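Local coordinates for protein discoidin-2 (PDB 2VM9) that binds galactose and N-acetylgalactosamine as a homotrimeric lectin involved in cell adhesion and aggregation, and may take part in forming the spore coat, at the interface of chains A and B. Coordinates in Å, arbitrary orientation; residue numbers count along the deposited sequence, not the author numbering. Chains: chain A/B, Discoidin-2.

Contact 1: the interface of chains A and B. Residues chain A 23, 25-26; chain B 26-27, 31.
B:Lys31 and A:Asp23 meet tip to tip across the boundary between two discoidin (F5/8 type C) domains, the beta-sandwich modules at the N-terminal end of each subunit. The residues belong to loops and short 3-10 helices and not to the strands of the sandwich.

The charged pairing is a salt bridge in which the ammonium NZ of B:Lys31 donates a hydrogen bond to the carboxylate OD2 of A:Asp23 at 2.8 Å. NZ comes in on the anti side of that oxygen and lies only 17° out of the carboxylate plane. The lysine chain runs extended through its middle torsions and then bends at its last one (chi4 71°), which swings the ammonium group toward the aspartate while CE is left facing the methyl of A:Ala26. The positive charge probably helps to keep A:Asp23 ionised.

A second polar link uses backbone on one side and side chain on the other. The amide N of A:Ala26, at the start of the 3-10 helix 26-28, donates to OD1 of B:Asp27 at 2.7 Å. This donor uses the syn side of the carboxylate, somewhat out of its plane, and the bond is noticeably bent, 143° at the hydrogen. Because the donor N belongs to the first residue of that short helix in chain A, the carboxylate of B:Asp27 faces the helix's N-terminal end and may gain a little from its partial positive charge.

Apolar contact is thin and centres on A:Ala26, which buries 55 Å² against the partner. Its CB touches CB of B:Ala26 at 3.6 Å, methyl against methyl, so the same residue of both chains meets here. From another direction CE of B:Lys31 packs on that methyl at 3.7 Å. CB of A:Asn25 lies beside the carboxylate of B:Asp27, 4.0 Å from its CG, so the acidic group is flanked by aliphatic carbon next to the amide it accepts from.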
# COMPACT_ATOMS: atom_id res chain seq x y z
N ASP A 23 -4.21 -21.86 20.17
CA ASP A 23 -4.70 -22.91 19.26
C ASP A 23 -4.69 -24.21 20.05
O ASP A 23 -3.70 -24.52 20.71
CB ASP A 23 -3.73 -23.13 18.09
CG ASP A 23 -3.75 -22.00 17.08
OD1 ASP A 23 -4.74 -21.22 17.03
OD2 ASP A 23 -2.76 -21.94 16.30
N ASN A 25 -4.15 -27.00 18.95
CA ASN A 25 -2.81 -27.30 18.45
C ASN A 25 -2.80 -26.82 17.00
O ASN A 25 -3.74 -26.17 16.56
CB ASN A 25 -2.48 -28.80 18.54
CG ASN A 25 -3.51 -29.67 17.87
OD1 ASN A 25 -4.06 -29.32 16.82
ND2 ASN A 25 -3.79 -30.83 18.47
N ALA A 26 -1.72 -27.09 16.27
CA ALA A 26 -1.58 -26.51 14.92
C ALA A 26 -2.64 -27.08 13.99
O ALA A 26 -3.06 -26.42 13.05
CB ALA A 26 -0.15 -26.75 14.36
N ALA B 26 4.92 -28.30 13.28
CA ALA B 26 3.96 -27.19 13.15
C ALA B 26 3.55 -26.69 14.53
O ALA B 26 3.23 -25.52 14.69
CB ALA B 26 2.72 -27.61 12.32
N ASP B 27 3.56 -27.58 15.54
CA ASP B 27 3.30 -27.12 16.90
C ASP B 27 4.46 -26.31 17.54
O ASP B 27 4.33 -25.85 18.66
CB ASP B 27 2.88 -28.29 17.81
CG ASP B 27 1.42 -28.62 17.67
OD1 ASP B 27 0.60 -27.68 17.56
OD2 ASP B 27 1.10 -29.83 17.71
N LYS B 31 3.84 -19.20 14.15
CA LYS B 31 2.56 -18.73 14.66
C LYS B 31 2.58 -18.70 16.21
O LYS B 31 1.75 -18.03 16.84
CB LYS B 31 1.44 -19.64 14.16
CG LYS B 31 1.47 -21.05 14.81
CD LYS B 31 0.23 -21.89 14.39
CE LYS B 31 0.18 -23.18 15.20
NZ LYS B 31 -0.20 -22.91 16.66

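Contact 2: the interface of chains A and B. Residues chain A 216-219, 238; chain B 208-210, 217.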
# COMPACT_ATOMS: atom_id res chain seq x y z
N GLN A 216 -4.15 42.20 -24.50
CA GLN A 216 -4.63 40.80 -24.38
C GLN A 216 -3.46 39.85 -24.07
O GLN A 216 -2.46 39.82 -24.81
CB GLN A 216 -5.33 40.32 -25.65
CG GLN A 216 -6.12 39.02 -25.41
CD GLN A 216 -7.46 39.27 -24.66
OE1 GLN A 216 -7.90 40.41 -24.54
NE2 GLN A 216 -8.11 38.20 -24.20
N MET A 217 -3.57 39.12 -22.97
CA MET A 217 -2.60 38.06 -22.63
C MET A 217 -3.13 36.75 -23.15
O MET A 217 -4.29 36.41 -22.90
CB MET A 217 -2.42 37.96 -21.11
CG MET A 217 -1.41 36.87 -20.67
SD MET A 217 0.21 37.15 -21.40
CE MET A 217 0.87 38.42 -20.29
N ARG A 218 -2.27 35.98 -23.83
CA ARG A 218 -2.66 34.68 -24.39
C ARG A 218 -1.48 33.74 -24.20
O ARG A 218 -0.41 33.92 -24.78
CB ARG A 218 -2.97 34.80 -25.90
CG ARG A 218 -4.08 35.81 -26.29
CD ARG A 218 -4.25 35.82 -27.80
NE ARG A 218 -5.22 36.82 -28.20
CZ ARG A 218 -4.90 38.03 -28.63
NH1 ARG A 218 -3.63 38.40 -28.74
NH2 ARG A 218 -5.88 38.85 -29.04
N TRP A 219 -1.65 32.77 -23.31
CA TRP A 219 -0.68 31.70 -23.21
C TRP A 219 -1.38 30.42 -22.80
O TRP A 219 -2.41 30.44 -22.14
CB TRP A 219 0.48 32.05 -22.27
CG TRP A 219 0.13 32.37 -20.84
CD1 TRP A 219 0.08 33.62 -20.25
CD2 TRP A 219 -0.16 31.43 -19.81
NE1 TRP A 219 -0.26 33.51 -18.92
CE2 TRP A 219 -0.40 32.18 -18.62
CE3 TRP A 219 -0.21 30.03 -19.77
CZ2 TRP A 219 -0.73 31.56 -17.40
CZ3 TRP A 219 -0.54 29.40 -18.53
CH2 TRP A 219 -0.79 30.18 -17.38
N TRP A 238 -0.96 32.80 -29.33
CA TRP A 238 -1.69 33.10 -30.56
C TRP A 238 -1.94 34.59 -30.55
O TRP A 238 -1.29 35.33 -29.79
CB TRP A 238 -2.95 32.21 -30.73
CG TRP A 238 -4.03 32.36 -29.66
CD1 TRP A 238 -5.23 32.98 -29.81
CD2 TRP A 238 -4.00 31.86 -28.31
NE1 TRP A 238 -5.96 32.91 -28.64
CE2 TRP A 238 -5.22 32.22 -27.70
CE3 TRP A 238 -3.05 31.13 -27.55
CZ2 TRP A 238 -5.52 31.92 -26.36
CZ3 TRP A 238 -3.35 30.81 -26.23
CH2 TRP A 238 -4.58 31.21 -25.63
N VAL B 208 -4.27 31.19 -19.94
CA VAL B 208 -4.83 32.51 -19.72
C VAL B 208 -5.15 33.13 -21.07
O VAL B 208 -4.28 33.20 -21.93
CB VAL B 208 -3.87 33.41 -18.95
CG1 VAL B 208 -4.37 34.89 -19.01
CG2 VAL B 208 -3.70 32.92 -17.52
N ASP B 209 -6.39 33.58 -21.25
CA ASP B 209 -6.75 34.35 -22.43
C ASP B 209 -7.58 35.49 -21.84
O ASP B 209 -8.75 35.31 -21.54
CB ASP B 209 -7.58 33.51 -23.40
CG ASP B 209 -7.88 34.23 -24.71
OD1 ASP B 209 -7.58 35.44 -24.82
OD2 ASP B 209 -8.37 33.55 -25.64
N ALA B 210 -6.94 36.63 -21.59
CA ALA B 210 -7.57 37.71 -20.79
C ALA B 210 -6.97 39.05 -21.11
O ALA B 210 -5.76 39.18 -21.38
CB ALA B 210 -7.42 37.45 -19.30
N MET B 217 -3.65 42.94 -14.61
CA MET B 217 -4.22 41.59 -14.83
C MET B 217 -4.80 41.11 -13.52
O MET B 217 -4.14 41.18 -12.49
CB MET B 217 -3.13 40.62 -15.27
CG MET B 217 -3.64 39.17 -15.52
SD MET B 217 -4.94 39.15 -16.76
CE MET B 217 -3.96 39.22 -18.29
O HOH W 1 -8.02 36.51 -27.33
O HOH W 2 -8.72 33.83 -28.21
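B:Val208 lies over the indole of A:Trp219 in the seam between two H-type lectin domains. Its CB sits above the five-membered ring, 3.9 Å from the centroid, as a CH-pi contact, and CG2 rests toward the rim of the same face. The other branch, CG1, turns to CG of A:Met217. Beyond it the methyl CE of B:Met217 packs tightly on CB of A:Met217 at 3.5 Å.

Apart from B:Met217, which comes from strand 216-224 of B, these side chains project from strand 216-224 of A and strand 200-211 of B, which pair antiparallel across the chains. Paired backbone bonds join A:Met217 to B:Ala210 and A:Trp219 to B:Val208, and the shortest runs from A:Met217 N to B:Ala210 O at 2.7 Å.

At the polar rim B:Asp209, its CG anti to the backbone N (chi1 -175°), reaches a carbohydrate-binding site completed by A:Arg218 and A:Trp238 of the neighbour. NE2 of A:Gln216 donates to its OD1 at 2.9 Å, on the anti side and 28° out of the carboxylate plane; amide and carboxylate stand nearly perpendicular. OD2 lies in plane at the edge of the A:Trp238 ring, 3.4 Å from CZ2, while CB of A:Arg218 supports one face of that indole. Two linked waters bridge the chains: water 1 connects A:Arg218 NE with OD1, and water 2 connects A:Trp238 NE1 with OD2. Sugar hydroxyls might replace them.

Contact 1 and contact 2 lie about 72 Å apart, measured between the centres of their C-alpha atoms, and share no residue or secondary-structure element. Contact 1 joins the N-terminal discoidin domains through loops and 3-10 helices, whereas contact 2 joins the C-terminal lectin-like domains strand to strand. The same pair of subunits is therefore held at both ends of its length, in keeping with the homotrimer, where each contact recurs between neighbouring copies. At contact 2 the sugar site draws residues from two chains, so sugar binding there probably depends on the assembled oligomer; contact 1 may serve mainly association.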